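Local coordinates for Ras GTPase-activating-like protein IQGAP2 (Homo sapiens, PDB 5CJP) that probably binds Rho-family GTPases such as Cdc42 through its GAP-related domain, acting as a scaffold for the actin cytoskeleton, at residues Tyr52-Asn57 with Glu61-Lys66; Lys95-Phe100 with Tyr200-Ile205. All coordinates share one frame; numbering follows the deposited sequence.

Interaction 1. Residues Tyr52-Asn57 with Glu61-Lys66; sequences YNYASN and EYLLLK. With GTP (guanosine-5'-triphosphate), chain G.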
loop_
_atom_site.group_PDB
_atom_site.type_symbol
_atom_site.label_atom_id
_atom_site.label_comp_id
_atom_site.label_asym_id
_atom_site.label_seq_id
_atom_site.Cartn_x
_atom_site.Cartn_y
_atom_site.Cartn_z
ATOM N N TYR E 52 -13.523 8.582 6.721
ATOM C CA TYR E 52 -12.553 8.751 7.800
ATOM C C TYR E 52 -11.529 9.808 7.426
ATOM O O TYR E 52 -11.171 10.636 8.248
ATOM C CB TYR E 52 -11.806 7.446 8.117
ATOM C CG TYR E 52 -12.619 6.351 8.783
ATOM C CD1 TYR E 52 -13.627 6.652 9.705
ATOM C CD2 TYR E 52 -12.340 4.996 8.524
ATOM C CE1 TYR E 52 -14.338 5.640 10.343
ATOM C CE2 TYR E 52 -13.037 3.979 9.160
ATOM C CZ TYR E 52 -14.031 4.306 10.070
ATOM O OH TYR E 52 -14.704 3.295 10.728
ATOM N N ASN E 53 -11.057 9.779 6.187
ATOM C CA ASN E 53 -10.073 10.763 5.732
ATOM C C ASN E 53 -10.775 12.069 5.387
ATOM O O ASN E 53 -10.281 13.151 5.687
ATOM C CB ASN E 53 -9.326 10.250 4.493
ATOM C CG ASN E 53 -8.427 11.300 3.881
ATOM O OD1 ASN E 53 -7.392 11.657 4.443
ATOM N ND2 ASN E 53 -8.829 11.818 2.720
ATOM N N TYR E 54 -11.936 11.961 4.762
ATOM C CA TYR E 54 -12.677 13.150 4.378
ATOM C C TYR E 54 -13.086 14.017 5.580
ATOM O O TYR E 54 -12.935 15.229 5.552
ATOM C CB TYR E 54 -13.913 12.756 3.563
ATOM C CG TYR E 54 -14.707 13.942 3.103
ATOM C CD1 TYR E 54 -14.293 14.690 2.015
ATOM C CD2 TYR E 54 -15.863 14.360 3.802
ATOM C CE1 TYR E 54 -14.997 15.834 1.620
ATOM C CE2 TYR E 54 -16.575 15.501 3.410
ATOM C CZ TYR E 54 -16.136 16.223 2.327
ATOM O OH TYR E 54 -16.835 17.319 1.919
ATOM N N ALA E 55 -13.594 13.403 6.644
ATOM C CA ALA E 55 -14.039 14.169 7.814
ATOM C C ALA E 55 -12.968 14.307 8.851
ATOM O O ALA E 55 -13.270 14.453 10.022
ATOM C CB ALA E 55 -15.264 13.530 8.446
ATOM N N SER E 56 -11.714 14.264 8.441
ATOM C CA SER E 56 -10.643 14.400 9.406
ATOM C C SER E 56 -10.449 15.844 9.856
ATOM O O SER E 56 -9.746 16.097 10.827
ATOM C CB SER E 56 -9.343 13.826 8.843
ATOM O OG SER E 56 -8.960 14.452 7.633
ATOM N N ASN E 57 -11.063 16.793 9.149
ATOM C CA ASN E 57 -10.974 18.203 9.528
ATOM C C ASN E 57 -12.379 18.664 9.849
ATOM O O ASN E 57 -13.333 18.202 9.231
ATOM C CB ASN E 57 -10.348 19.009 8.405
ATOM C CG ASN E 57 -8.889 18.686 8.230
ATOM O OD1 ASN E 57 -8.061 19.087 9.034
ATOM N ND2 ASN E 57 -8.566 17.943 7.188
ATOM N N GLU E 61 -16.228 17.379 8.701
ATOM C CA GLU E 61 -16.978 16.612 9.671
ATOM C C GLU E 61 -18.301 17.343 9.930
ATOM O O GLU E 61 -19.326 16.725 10.215
ATOM C CB GLU E 61 -16.187 16.452 10.968
ATOM C CG GLU E 61 -16.979 15.753 12.071
ATOM C CD GLU E 61 -16.148 15.468 13.310
ATOM O OE1 GLU E 61 -15.225 16.259 13.624
ATOM O OE2 GLU E 61 -16.434 14.454 13.979
ATOM N N TYR E 62 -18.287 18.663 9.820
ATOM C CA TYR E 62 -19.501 19.430 10.010
ATOM C C TYR E 62 -20.539 19.031 8.947
ATOM O O TYR E 62 -21.709 18.780 9.261
ATOM C CB TYR E 62 -19.192 20.919 9.898
ATOM C CG TYR E 62 -20.425 21.765 9.801
ATOM C CD1 TYR E 62 -21.214 22.007 10.924
ATOM C CD2 TYR E 62 -20.834 22.290 8.576
ATOM C CE1 TYR E 62 -22.380 22.747 10.830
ATOM C CE2 TYR E 62 -22.000 23.028 8.468
ATOM C CZ TYR E 62 -22.765 23.256 9.601
ATOM O OH TYR E 62 -23.907 24.008 9.512
ATOM N N LEU E 63 -20.109 18.972 7.690
ATOM C CA LEU E 63 -21.026 18.614 6.605
ATOM C C LEU E 63 -21.561 17.180 6.762
ATOM O O LEU E 63 -22.742 16.888 6.483
ATOM C CB LEU E 63 -20.311 18.768 5.258
ATOM C CG LEU E 63 -19.756 20.159 4.925
ATOM C CD1 LEU E 63 -18.893 20.090 3.675
ATOM C CD2 LEU E 63 -20.896 21.133 4.729
ATOM N N LEU E 64 -20.694 16.280 7.213
ATOM C CA LEU E 64 -21.107 14.897 7.392
ATOM C C LEU E 64 -22.163 14.844 8.481
ATOM O O LEU E 64 -23.111 14.056 8.402
ATOM C CB LEU E 64 -19.907 14.041 7.776
ATOM C CG LEU E 64 -20.187 12.585 8.102
ATOM C CD1 LEU E 64 -20.930 11.933 6.953
ATOM C CD2 LEU E 64 -18.870 11.896 8.379
ATOM N N LEU E 65 -21.996 15.674 9.514
ATOM C CA LEU E 65 -22.972 15.722 10.602
ATOM C C LEU E 65 -24.300 16.220 10.065
ATOM O O LEU E 65 -25.353 15.707 10.419
ATOM C CB LEU E 65 -22.498 16.641 11.742
ATOM C CG LEU E 65 -21.417 16.050 12.661
ATOM C CD1 LEU E 65 -20.873 17.104 13.614
ATOM C CD2 LEU E 65 -21.993 14.857 13.405
ATOM N N LYS E 66 -24.259 17.219 9.197
ATOM C CA LYS E 66 -25.500 17.742 8.649
ATOM C C LYS E 66 -26.117 16.714 7.729
ATOM O O LYS E 66 -27.339 16.632 7.614
ATOM C CB LYS E 66 -25.241 19.045 7.904
ATOM C CG LYS E 66 -24.579 20.082 8.792
ATOM C CD LYS E 66 -25.454 20.437 9.999
ATOM C CE LYS E 66 -26.732 21.148 9.565
ATOM N NZ LYS E 66 -27.419 21.787 10.719
HETATM P PG GTP G . -4.444 15.814 0.278
HETATM O O1G GTP G . -3.022 15.058 0.278
HETATM O O2G GTP G . -4.637 16.644 -0.935
HETATM O O3G GTP G . -5.562 14.668 0.409
HETATM O O3B GTP G . -4.505 16.625 1.668
HETATM P PB GTP G . -4.277 18.221 1.753
HETATM O O1B GTP G . -3.101 18.454 2.619
HETATM O O2B GTP G . -4.270 18.785 0.384
HETATM O O3A GTP G . -5.630 18.686 2.495
HETATM P PA GTP G . -6.224 20.170 2.280
HETATM O O1A GTP G . -5.084 21.110 2.168
HETATM O O2A GTP G . -7.227 20.129 1.192
HETATM O "O5'" GTP G . -6.989 20.416 3.674
HETATM C "C5'" GTP G . -8.155 19.648 3.983
HETATM C "C4'" GTP G . -9.055 20.432 4.937
HETATM O "O4'" GTP G . -8.351 20.821 6.127
HETATM C "C3'" GTP G . -9.433 21.760 4.285
HETATM O "O3'" GTP G . -10.510 21.521 3.373
HETATM C "C2'" GTP G . -9.953 22.479 5.525
HETATM O "O2'" GTP G . -11.230 21.959 5.900
HETATM C "C1'" GTP G . -8.915 22.068 6.571
HETATM N N9 GTP G . -7.813 23.052 6.653
HETATM C C8 GTP G . -6.749 23.135 5.855
HETATM N N7 GTP G . -5.953 24.109 6.283
HETATM C C5 GTP G . -6.512 24.667 7.361
HETATM C C6 GTP G . -6.133 25.686 8.216
HETATM O O6 GTP G . -5.086 26.315 8.052
HETATM N N1 GTP G . -6.977 26.002 9.291
HETATM C C2 GTP G . -8.170 25.295 9.465
HETATM N N2 GTP G . -8.991 25.611 10.464
HETATM N N3 GTP G . -8.499 24.309 8.620
HETATM C C4 GTP G . -7.704 23.986 7.591
HETATM O O HOH W 1 -12.804 16.515 12.046
#
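Leu-64 of helix 58-79 is laid on Ala-55 by its torsions: chi1 of 176° places CG on the far side of the CA-CB bond from its own nitrogen, and chi2 of 55° then turns the CD2 methyl onto the Ala-55 methyl, CB to CD2 4.0 Å. Glu-61, with chi1 175° and an extended chain, instead carries its carboxylate out to a water. The motif is a short turn between consecutive helices: helix 37-54 ends, Ala-55 leaves helical geometry, and Asn-57 occupies the N-cap position of helix 58-79. Ala-55 CB also lies 3.7 Å from Glu-61 CA, so the methyl packs directly on the backbone of the next helix. Glu-61 N donates to Asn-57 O at 3.1 Å, the opening i to i+4 backbone bond of helix 58-79, made from its N-cap carbonyl. The Asn-57 side chain makes no capping bond; it lies beside the ribose O4' of GTP, and its ND2 donates to the backbone of the chain of another protein. Arg-59 and Glu-60 hydrogen-bond the same nucleotide. Farther out, the Tyr-54 hydroxyl OH meets Leu-63 CD1 at 3.9 Å, with Leu-26 of helix 25-34 touching both residues. One water bridges the two sides, donating to Ala-55 O and to Glu-61 OE1, 2.9 Å from each.

Interaction 2. Residues Lys95-Phe100 with Tyr200-Ile205; sequences KMVVSF and YGLRYI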
loop_
_atom_site.group_PDB
_atom_site.type_symbol
_atom_site.label_atom_id
_atom_site.label_comp_id
_atom_site.label_asym_id
_atom_site.label_seq_id
_atom_site.Cartn_x
_atom_site.Cartn_y
_atom_site.Cartn_z
ATOM N N LYS E 95 -26.684 2.969 10.932
ATOM C CA LYS E 95 -25.629 1.973 10.766
ATOM C C LYS E 95 -24.320 2.686 10.444
ATOM O O LYS E 95 -23.253 2.331 10.951
ATOM C CB LYS E 95 -25.994 1.026 9.618
ATOM C CG LYS E 95 -25.236 -0.281 9.599
ATOM C CD LYS E 95 -25.739 -1.167 8.482
ATOM C CE LYS E 95 -27.256 -1.387 8.587
ATOM N NZ LYS E 95 -27.897 -1.963 7.334
ATOM N N MET E 96 -24.408 3.711 9.611
ATOM C CA MET E 96 -23.225 4.456 9.214
ATOM C C MET E 96 -22.758 5.354 10.347
ATOM O O MET E 96 -21.554 5.495 10.598
ATOM C CB MET E 96 -23.531 5.284 7.970
ATOM C CG MET E 96 -22.336 6.040 7.429
ATOM S SD MET E 96 -22.642 6.524 5.726
ATOM C CE MET E 96 -22.224 8.147 5.851
ATOM N N VAL E 97 -23.719 5.957 11.039
ATOM C CA VAL E 97 -23.398 6.830 12.149
ATOM C C VAL E 97 -22.618 6.050 13.176
ATOM O O VAL E 97 -21.632 6.547 13.709
ATOM C CB VAL E 97 -24.669 7.398 12.814
ATOM C CG1 VAL E 97 -24.346 7.909 14.231
ATOM C CG2 VAL E 97 -25.219 8.524 11.959
ATOM N N VAL E 98 -23.062 4.827 13.451
ATOM C CA VAL E 98 -22.393 3.979 14.427
ATOM C C VAL E 98 -21.003 3.532 14.010
ATOM O O VAL E 98 -20.080 3.621 14.802
ATOM C CB VAL E 98 -23.235 2.732 14.755
ATOM C CG1 VAL E 98 -22.403 1.715 15.540
ATOM C CG2 VAL E 98 -24.453 3.153 15.556
ATOM N N SER E 99 -20.848 3.050 12.779
ATOM C CA SER E 99 -19.541 2.601 12.300
ATOM C C SER E 99 -18.558 3.744 12.246
ATOM O O SER E 99 -17.446 3.640 12.736
ATOM C CB SER E 99 -19.632 1.997 10.896
ATOM O OG SER E 99 -20.392 0.804 10.871
ATOM N N PHE E 100 -18.971 4.845 11.642
ATOM C CA PHE E 100 -18.089 5.987 11.524
ATOM C C PHE E 100 -17.562 6.454 12.866
ATOM O O PHE E 100 -16.429 6.903 12.966
ATOM C CB PHE E 100 -18.796 7.144 10.826
ATOM C CG PHE E 100 -17.936 8.357 10.687
ATOM C CD1 PHE E 100 -16.915 8.392 9.742
ATOM C CD2 PHE E 100 -18.090 9.445 11.565
ATOM C CE1 PHE E 100 -16.058 9.487 9.669
ATOM C CE2 PHE E 100 -17.231 10.548 11.503
ATOM C CZ PHE E 100 -16.219 10.570 10.556
ATOM N N TYR E 200 -18.198 13.721 20.130
ATOM C CA TYR E 200 -19.205 14.780 19.977
ATOM C C TYR E 200 -20.266 14.379 18.940
ATOM O O TYR E 200 -21.470 14.405 19.230
ATOM C CB TYR E 200 -18.561 16.096 19.519
ATOM C CG TYR E 200 -19.597 17.100 19.065
ATOM C CD1 TYR E 200 -20.463 17.708 19.981
ATOM C CD2 TYR E 200 -19.785 17.370 17.711
ATOM C CE1 TYR E 200 -21.492 18.543 19.552
ATOM C CE2 TYR E 200 -20.814 18.203 17.269
ATOM C CZ TYR E 200 -21.665 18.790 18.192
ATOM O OH TYR E 200 -22.697 19.608 17.752
ATOM N N GLY E 201 -19.807 14.019 17.732
ATOM C CA GLY E 201 -20.716 13.627 16.663
ATOM C C GLY E 201 -21.733 12.553 17.048
ATOM O O GLY E 201 -22.902 12.621 16.672
ATOM N N LEU E 202 -21.293 11.545 17.782
ATOM C CA LEU E 202 -22.210 10.506 18.209
ATOM C C LEU E 202 -23.246 11.080 19.189
ATOM O O LEU E 202 -24.443 10.757 19.116
ATOM C CB LEU E 202 -21.438 9.377 18.892
ATOM C CG LEU E 202 -22.292 8.247 19.452
ATOM C CD1 LEU E 202 -23.274 7.819 18.398
ATOM C CD2 LEU E 202 -21.413 7.072 19.906
ATOM N N ARG E 203 -22.789 11.915 20.116
ATOM C CA ARG E 203 -23.686 12.507 21.101
ATOM C C ARG E 203 -24.663 13.417 20.394
ATOM O O ARG E 203 -25.838 13.504 20.764
ATOM C CB ARG E 203 -22.915 13.324 22.157
ATOM C CG ARG E 203 -22.194 12.498 23.210
ATOM C CD ARG E 203 -21.566 13.365 24.296
ATOM N NE ARG E 203 -22.532 13.934 25.240
ATOM C CZ ARG E 203 -22.196 14.666 26.303
ATOM N NH1 ARG E 203 -20.924 14.916 26.558
ATOM N NH2 ARG E 203 -23.123 15.146 27.124
ATOM N N TYR E 204 -24.175 14.096 19.365
ATOM C CA TYR E 204 -25.020 15.020 18.632
ATOM C C TYR E 204 -26.139 14.311 17.874
ATOM O O TYR E 204 -27.273 14.775 17.865
ATOM C CB TYR E 204 -24.179 15.857 17.678
ATOM C CG TYR E 204 -25.010 16.725 16.786
ATOM C CD1 TYR E 204 -25.861 17.696 17.319
ATOM C CD2 TYR E 204 -25.005 16.536 15.407
ATOM C CE1 TYR E 204 -26.697 18.456 16.493
ATOM C CE2 TYR E 204 -25.832 17.284 14.576
ATOM C CZ TYR E 204 -26.680 18.238 15.122
ATOM O OH TYR E 204 -27.513 18.947 14.288
ATOM N N ILE E 205 -25.826 13.189 17.244
ATOM C CA ILE E 205 -26.853 12.473 16.513
ATOM C C ILE E 205 -27.887 11.889 17.481
ATOM O O ILE E 205 -29.072 11.803 17.157
ATOM C CB ILE E 205 -26.239 11.372 15.638
ATOM C CG1 ILE E 205 -25.440 12.018 14.496
ATOM C CG2 ILE E 205 -27.324 10.482 15.071
ATOM C CD1 ILE E 205 -26.250 12.848 13.565
#
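Val-97 directs its CG1 branch at two residues one helical turn apart, Leu-202 and Ile-205. CG1 makes the closest approach, 4.0 Å from Ile-205 CG2 and 4.2 Å from Ile-205 CB, so it meets the beta-branched part of isoleucine and not its CD1 end; the other valine methyl, Val-97 CG2, is scarcely farther off, 4.2 Å from Ile-205 CG2. The two side chains meet at a slant, methyl against methyl. Both nearest branches, Val-97 CG1 (chi1 161°) and Ile-205 CG2, stand opposite their own backbone nitrogens. Leu-202 approaches differently, since its CB does not aim at the other helix; its bent end (chi2 48°) brings CD1 to 4.3 Å from Val-97 CG1. This is helix-to-helix packing in the core of the all-helical GAP-related domain, joining helix 92-102 to the start of helix 200-216. The closest CA atoms, Val-97 CA and Leu-202 CA, are 7.2 Å apart. Phe-68 of helix 58-79 touches both Val-97 and Ile-205, whereas Leu-202 also packs on Leu-233 and Tyr-237 of helix 222-243. With only 132 Å² buried, cohesion here rests on dispersion and exclusion of water; with no polar bond to fix its direction, the contact depends on shape complementarity, helped by the neighbouring helices.

Both contacts are buried, but they differ in depth: interaction 2 is centred about 9 Å from the centre of the chain, interaction 1 about 18 Å, beside GTP and another protein chain. Their centres lie about 11 Å apart. Helix 58-79 takes part in interaction 1 and, through Phe-68, flanks interaction 2. The two also touch directly, Leu-64 CD2 meeting Phe-100 CZ at 3.7 Å and Leu-65 CD2 reaching Gly-201 CA at the same distance. Chemistry follows place: residues 52-57 and 61-66, neighbours in sequence, combine a backbone bond, a water bridge and apolar packing, whereas 95-100 and 200-205, distant in sequence, meet through aliphatic groups alone.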